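KLLA0E08119p (Kluyveromyces lactis, PDB 3VA7) probably carboxylates urea to urea-1-carboxylate with ATP, hydrogencarbonate and biotin, this chain being the urea carboxylase part of a longer enzyme that probably also hydrolyses the product. Local coordinates at residues 954-959 and 1011-1016; 943-948 and 1017-1022. All coordinates share one frame; numbering follows the deposited sequence.

Contact 1 of 2, residues 954-959 and 1011-1016; sequences APWLPN and TKYNPS. With BTI (5-(hexahydro-2-oxo-1H-thieno[3,4-D]imidazol-6-yl)pentanal), chain B.
One face of the Tyr1013 ring carries the pyrrole side of Trp956, whose NE1 sits 3.2 Å above the plane of the Tyr1013 ring and over its centre. The two rings meet obliquely: the five-membered ring of Trp956 and the ring of Tyr1013 have centroids 4.1 Å apart and planes at 44°. The indole has Tyr1013 CA toward the rim of one face and Ala954 CB toward the rim of the other, while the carbonyl oxygen of Asn1014 lies at its edge, in plane, 3.4 Å from Trp956 CH2. Beside that oxygen, the backbone N of Asn1014 is 3.3 Å from Trp956 CZ2. Both segments are loops of the carboxyltransferase C and D region; Ala954 to Leu957 form a type I beta turn closed by the hydrogen bond from Leu957 N to Ala954 O (3.0 Å), which presents the tryptophan. Its CG stands between the backbone N and the carbonyl carbon (chi1 64°), carrying the indole to the other loop. Beyond Asn1014, the 1011-1016 loop continues to the biotin pocket, where Ser1016 OG comes within 3.6 Å of BTI C4. Earlier in the loop, Lys1012 NZ forms a salt bridge with Asp728.

Contact 2 of 2, residues 943-948 and 1017-1022; sequences VTRYRE and RTYTAR
The helical segment 943-948 comes closest to the irregular 1017-1022 segment at Tyr946 and Arg1017, whose CA atoms are 6.1 Å apart. Here Tyr946 CD1 meets Arg1017 CG at 3.4 Å, the aliphatic part of the arginine approaching the ring obliquely. Arg1017 then bends at chi3 (-52°) and grips Thr1020 OG1 side-on with NE at 3.0 Å and NH2 at 2.8 Å, the hydroxyl oxygen lying in the guanidinium plane. A hydrogen bond from Arg1017 NH1 to Tyr1044 O further limits its rotation. In this part of the carboxyltransferase C and D region, helix 937-949 thus packs on the loop leading to strand 1024-1028, and it also reaches the biotin-carrying domain. Arg945, extended from CG to NE, lays its guanidinium nearly parallel to the Tyr1019 ring, but the group on its face is Tyr1019 CB, 3.4 Å above the guanidinium plane and over its centre. Arg945 NH2 forms a salt bridge with Glu1199, whose OE2 also accepts a hydrogen bond from Thr1018 OG1. With an alanine in place of Arg945, Glu1199 would probably lose this positive mate and Tyr1019 CB the flat group lying over it. The far end of Tyr1019 is held by a hydrogen bond between OH and Glu1038.

In the fold
Contacts 1 and 2 have centres 11 Å apart in the carboxyltransferase C and D region, and in sequence the first is nested within the second: 943-948 precedes 954-959, and 1011-1016 runs directly into 1017-1022. The loop between strands 997-1001 and 1024-1028 thus packs first on the loop after helix 937-949, then on the helix itself. The contacts also touch each other: Tyr946 OH probably hydrogen-bonds Pro1015 O at 2.6 Å, and the rings of Tyr946 and Tyr1013 meet edge-to-face. Contact 1 holds Ser1016 of the biotin pocket, with the Tyr1013 side chain about 8 Å from bound urea; in contact 2 the Thr1018 side chain is about 4 Å from BTI. One continuous loop thus borders the site where carboxybiotin and urea probably meet.

Contact 1 of 2, residues 954-959 and 1011-1016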
loop_
_atom_site.group_PDB
_atom_site.type_symbol
_atom_site.label_atom_id
_atom_site.label_comp_id
_atom_site.label_asym_id
_atom_site.label_seq_id
_atom_site.Cartn_x
_atom_site.Cartn_y
_atom_site.Cartn_z
ATOM N N ALA A 954 23.472 1.532 26.386
ATOM C CA ALA A 954 24.201 0.555 25.591
ATOM C C ALA A 954 25.386 1.309 25.090
ATOM O O ALA A 954 25.354 2.514 25.112
ATOM C CB ALA A 954 23.351 0.039 24.447
ATOM N N PRO A 955 26.476 0.614 24.704
ATOM C CA PRO A 955 27.622 1.390 24.259
ATOM C C PRO A 955 27.319 2.199 22.996
ATOM O O PRO A 955 28.150 3.023 22.591
ATOM C CB PRO A 955 28.675 0.307 23.963
ATOM C CG PRO A 955 28.280 -0.848 24.798
ATOM C CD PRO A 955 26.809 -0.814 24.928
ATOM N N TRP A 956 26.174 1.957 22.333
ATOM C CA TRP A 956 25.891 2.669 21.050
ATOM C C TRP A 956 24.813 3.700 21.277
ATOM O O TRP A 956 24.228 4.261 20.353
ATOM C CB TRP A 956 25.511 1.694 19.884
ATOM C CG TRP A 956 24.226 0.945 20.117
ATOM C CD1 TRP A 956 22.942 1.326 19.769
ATOM C CD2 TRP A 956 24.099 -0.280 20.805
ATOM N NE1 TRP A 956 22.024 0.378 20.197
ATOM C CE2 TRP A 956 22.731 -0.620 20.827
ATOM C CE3 TRP A 956 25.021 -1.148 21.392
ATOM C CZ2 TRP A 956 22.276 -1.779 21.412
ATOM C CZ3 TRP A 956 24.556 -2.304 21.987
ATOM C CH2 TRP A 956 23.198 -2.601 22.005
ATOM N N LEU A 957 24.518 3.913 22.539
ATOM C CA LEU A 957 23.460 4.805 22.960
ATOM C C LEU A 957 24.199 5.822 23.809
ATOM O O LEU A 957 25.255 5.504 24.360
ATOM C CB LEU A 957 22.484 4.020 23.785
ATOM C CG LEU A 957 21.642 3.051 22.991
ATOM C CD1 LEU A 957 20.677 2.365 23.981
ATOM C CD2 LEU A 957 20.843 3.803 21.898
ATOM N N PRO A 958 23.678 7.040 23.937
ATOM C CA PRO A 958 22.377 7.549 23.495
ATOM C C PRO A 958 22.316 7.998 22.029
ATOM O O PRO A 958 21.213 8.095 21.482
ATOM C CB PRO A 958 22.154 8.759 24.446
ATOM C CG PRO A 958 23.523 9.272 24.724
ATOM C CD PRO A 958 24.428 8.038 24.727
ATOM N N ASN A 959 23.476 8.256 21.416
ATOM C CA ASN A 959 23.562 8.765 20.059
ATOM C C ASN A 959 24.430 7.853 19.158
ATOM O O ASN A 959 25.648 7.722 19.395
ATOM C CB ASN A 959 24.154 10.189 20.051
ATOM C CG ASN A 959 24.350 10.750 18.611
ATOM O OD1 ASN A 959 25.285 10.336 17.892
ATOM N ND2 ASN A 959 23.463 11.688 18.189
ATOM N N THR A 1011 28.512 -1.817 15.059
ATOM C CA THR A 1011 27.830 -2.991 15.530
ATOM C C THR A 1011 26.360 -2.788 15.191
ATOM O O THR A 1011 25.917 -1.667 14.936
ATOM C CB THR A 1011 27.941 -3.214 17.070
ATOM O OG1 THR A 1011 27.284 -4.438 17.412
ATOM C CG2 THR A 1011 27.210 -2.103 17.886
ATOM N N LYS A 1012 25.610 -3.872 15.194
ATOM C CA LYS A 1012 24.198 -3.817 14.951
ATOM C C LYS A 1012 23.572 -3.862 16.321
ATOM O O LYS A 1012 24.242 -4.258 17.292
ATOM C CB LYS A 1012 23.816 -4.992 14.077
ATOM C CG LYS A 1012 24.294 -4.789 12.598
ATOM C CD LYS A 1012 24.984 -6.022 12.048
ATOM C CE LYS A 1012 25.183 -5.915 10.570
ATOM N NZ LYS A 1012 25.826 -7.116 10.039
ATOM N N TYR A 1013 22.334 -3.413 16.452
ATOM C CA TYR A 1013 21.762 -3.325 17.778
ATOM C C TYR A 1013 21.660 -4.696 18.486
ATOM O O TYR A 1013 21.589 -5.764 17.840
ATOM C CB TYR A 1013 20.380 -2.678 17.701
ATOM C CG TYR A 1013 20.321 -1.140 17.617
ATOM C CD1 TYR A 1013 21.298 -0.381 16.909
ATOM C CD2 TYR A 1013 19.256 -0.444 18.205
ATOM C CE1 TYR A 1013 21.218 1.008 16.830
ATOM C CE2 TYR A 1013 19.156 0.981 18.114
ATOM C CZ TYR A 1013 20.119 1.678 17.439
ATOM O OH TYR A 1013 19.988 3.034 17.360
ATOM N N ASN A 1014 21.683 -4.657 19.822
ATOM C CA ASN A 1014 21.494 -5.820 20.641
ATOM C C ASN A 1014 20.537 -5.509 21.777
ATOM O O ASN A 1014 20.946 -4.957 22.801
ATOM C CB ASN A 1014 22.854 -6.295 21.149
ATOM C CG ASN A 1014 22.750 -7.271 22.326
ATOM O OD1 ASN A 1014 23.589 -7.233 23.250
ATOM N ND2 ASN A 1014 21.720 -8.105 22.336
ATOM N N PRO A 1015 19.254 -5.866 21.632
ATOM C CA PRO A 1015 18.583 -6.513 20.512
ATOM C C PRO A 1015 18.162 -5.453 19.516
ATOM O O PRO A 1015 18.276 -4.260 19.808
ATOM C CB PRO A 1015 17.296 -7.101 21.162
ATOM C CG PRO A 1015 16.939 -6.160 22.176
ATOM C CD PRO A 1015 18.288 -5.560 22.704
ATOM N N SER A 1016 17.606 -5.870 18.388
ATOM C CA SER A 1016 17.193 -4.912 17.374
ATOM C C SER A 1016 15.989 -4.063 17.786
ATOM O O SER A 1016 15.223 -4.436 18.650
ATOM C CB SER A 1016 16.963 -5.656 16.066
ATOM O OG SER A 1016 16.139 -6.800 16.274
HETATM C C11 BTI B . 10.282 -8.432 15.399
HETATM O O11 BTI B . 10.897 -7.503 16.008
HETATM C C10 BTI B . 10.883 -9.295 14.248
HETATM C C9 BTI B . 12.285 -8.805 13.888
HETATM C C8 BTI B . 13.112 -9.734 13.010
HETATM C C7 BTI B . 14.636 -9.499 13.060
HETATM C C2 BTI B . 15.073 -8.062 12.868
HETATM S S1 BTI B . 14.560 -7.385 11.317
HETATM C C6 BTI B . 15.826 -6.166 11.284
HETATM C C5 BTI B . 16.986 -6.670 12.116
HETATM N N3 BTI B . 17.881 -7.182 11.111
HETATM C C3 BTI B . 17.943 -8.486 11.155
HETATM O O3 BTI B . 18.729 -9.202 10.378
HETATM N N2 BTI B . 17.168 -8.990 12.093
HETATM C C4 BTI B . 16.586 -7.925 12.902
#

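Contact 2 of 2, residues 943-948 and 1017-1022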
loop_
_atom_site.group_PDB
_atom_site.type_symbol
_atom_site.label_atom_id
_atom_site.label_comp_id
_atom_site.label_asym_id
_atom_site.label_seq_id
_atom_site.Cartn_x
_atom_site.Cartn_y
_atom_site.Cartn_z
ATOM N N VAL A 943 15.769 6.431 17.669
ATOM C CA VAL A 943 16.642 6.051 18.768
ATOM C C VAL A 943 15.965 6.352 20.101
ATOM O O VAL A 943 16.032 5.540 21.039
ATOM C CB VAL A 943 18.017 6.735 18.714
ATOM C CG1 VAL A 943 18.879 6.172 19.804
ATOM C CG2 VAL A 943 18.695 6.555 17.325
ATOM N N THR A 944 15.282 7.484 20.201
ATOM C CA THR A 944 14.596 7.787 21.429
ATOM C C THR A 944 13.612 6.694 21.818
ATOM O O THR A 944 13.623 6.195 22.927
ATOM C CB THR A 944 13.953 9.203 21.415
ATOM O OG1 THR A 944 15.018 10.177 21.476
ATOM C CG2 THR A 944 12.917 9.365 22.601
ATOM N N ARG A 945 12.759 6.332 20.903
ATOM C CA ARG A 945 11.807 5.283 21.152
ATOM C C ARG A 945 12.552 3.982 21.600
ATOM O O ARG A 945 12.106 3.211 22.483
ATOM C CB ARG A 945 11.024 5.068 19.861
ATOM C CG ARG A 945 10.391 3.711 19.730
ATOM C CD ARG A 945 9.217 3.679 18.692
ATOM N NE ARG A 945 8.574 2.367 18.865
ATOM C CZ ARG A 945 7.445 1.962 18.299
ATOM N NH1 ARG A 945 6.778 2.741 17.435
ATOM N NH2 ARG A 945 7.026 0.733 18.584
ATOM N N TYR A 946 13.714 3.741 21.014
ATOM C CA TYR A 946 14.419 2.537 21.379
ATOM C C TYR A 946 14.939 2.651 22.830
ATOM O O TYR A 946 14.883 1.696 23.607
ATOM C CB TYR A 946 15.521 2.273 20.361
ATOM C CG TYR A 946 16.284 1.077 20.667
ATOM C CD1 TYR A 946 15.789 -0.183 20.318
ATOM C CD2 TYR A 946 17.485 1.165 21.380
ATOM C CE1 TYR A 946 16.502 -1.358 20.655
ATOM C CE2 TYR A 946 18.208 0.009 21.715
ATOM C CZ TYR A 946 17.703 -1.239 21.333
ATOM O OH TYR A 946 18.421 -2.382 21.616
ATOM N N ARG A 947 15.396 3.845 23.189
ATOM C CA ARG A 947 15.836 4.112 24.573
ATOM C C ARG A 947 14.720 3.981 25.596
ATOM O O ARG A 947 14.962 3.531 26.696
ATOM C CB ARG A 947 16.539 5.470 24.714
ATOM C CG ARG A 947 17.902 5.486 24.082
ATOM C CD ARG A 947 18.623 6.846 24.270
ATOM N NE ARG A 947 17.853 7.989 23.762
ATOM C CZ ARG A 947 17.097 8.762 24.548
ATOM N NH1 ARG A 947 17.025 8.509 25.874
ATOM N NH2 ARG A 947 16.414 9.777 24.013
ATOM N N GLU A 948 13.513 4.371 25.223
ATOM C CA GLU A 948 12.474 4.391 26.204
ATOM C C GLU A 948 11.615 3.129 26.183
ATOM O O GLU A 948 10.863 2.875 27.137
ATOM C CB GLU A 948 11.736 5.771 26.341
ATOM C CG GLU A 948 11.266 6.383 25.073
ATOM C CD GLU A 948 10.825 7.841 25.138
ATOM O OE1 GLU A 948 9.726 8.070 24.588
ATOM O OE2 GLU A 948 11.559 8.751 25.612
ATOM N N ARG A 1017 15.807 -2.924 17.124
ATOM C CA ARG A 1017 14.623 -2.053 17.292
ATOM C C ARG A 1017 13.444 -2.792 16.741
ATOM O O ARG A 1017 13.633 -3.716 15.952
ATOM C CB ARG A 1017 14.776 -0.774 16.488
ATOM C CG ARG A 1017 15.918 0.127 16.901
ATOM C CD ARG A 1017 15.904 1.429 16.063
ATOM N NE ARG A 1017 15.862 1.161 14.618
ATOM C CZ ARG A 1017 16.932 0.844 13.879
ATOM N NH1 ARG A 1017 18.176 0.762 14.395
ATOM N NH2 ARG A 1017 16.754 0.590 12.601
ATOM N N THR A 1018 12.239 -2.368 17.100
ATOM C CA THR A 1018 11.046 -2.883 16.486
ATOM C C THR A 1018 10.477 -1.903 15.474
ATOM O O THR A 1018 9.549 -2.248 14.706
ATOM C CB THR A 1018 9.954 -3.091 17.491
ATOM O OG1 THR A 1018 9.737 -1.873 18.218
ATOM C CG2 THR A 1018 10.358 -4.190 18.453
ATOM N N TYR A 1019 11.013 -0.683 15.493
ATOM C CA TYR A 1019 10.475 0.422 14.680
ATOM C C TYR A 1019 11.602 1.299 14.058
ATOM O O TYR A 1019 12.599 1.654 14.729
ATOM C CB TYR A 1019 9.409 1.272 15.464
ATOM C CG TYR A 1019 9.072 2.496 14.637
ATOM C CD1 TYR A 1019 7.974 2.480 13.744
ATOM C CD2 TYR A 1019 9.934 3.673 14.671
ATOM C CE1 TYR A 1019 7.694 3.594 12.929
ATOM C CE2 TYR A 1019 9.692 4.778 13.858
ATOM C CZ TYR A 1019 8.574 4.725 12.978
ATOM O OH TYR A 1019 8.318 5.778 12.154
ATOM N N THR A 1020 11.448 1.637 12.779
ATOM C CA THR A 1020 12.387 2.542 12.107
ATOM C C THR A 1020 11.568 3.341 11.112
ATOM O O THR A 1020 10.507 2.883 10.624
ATOM C CB THR A 1020 13.531 1.762 11.380
ATOM O OG1 THR A 1020 14.018 0.719 12.246
ATOM C CG2 THR A 1020 14.728 2.721 10.950
ATOM N N ALA A 1021 12.019 4.551 10.824
ATOM C CA ALA A 1021 11.203 5.481 10.030
ATOM C C ALA A 1021 11.584 5.225 8.592
ATOM O O ALA A 1021 12.749 4.887 8.310
ATOM C CB ALA A 1021 11.487 6.989 10.424
ATOM N N ARG A 1022 10.630 5.435 7.681
ATOM C CA ARG A 1022 10.871 5.300 6.226
ATOM C C ARG A 1022 11.967 6.243 5.726
ATOM O O ARG A 1022 11.946 7.445 5.992
ATOM C CB ARG A 1022 9.544 5.593 5.520
ATOM C CG ARG A 1022 9.531 5.721 3.997
ATOM C CD ARG A 1022 8.176 5.332 3.458
ATOM N NE ARG A 1022 7.678 6.189 2.362
ATOM C CZ ARG A 1022 7.291 7.450 2.502
ATOM N NH1 ARG A 1022 7.375 8.021 3.685
ATOM N NH2 ARG A 1022 6.823 8.145 1.478
#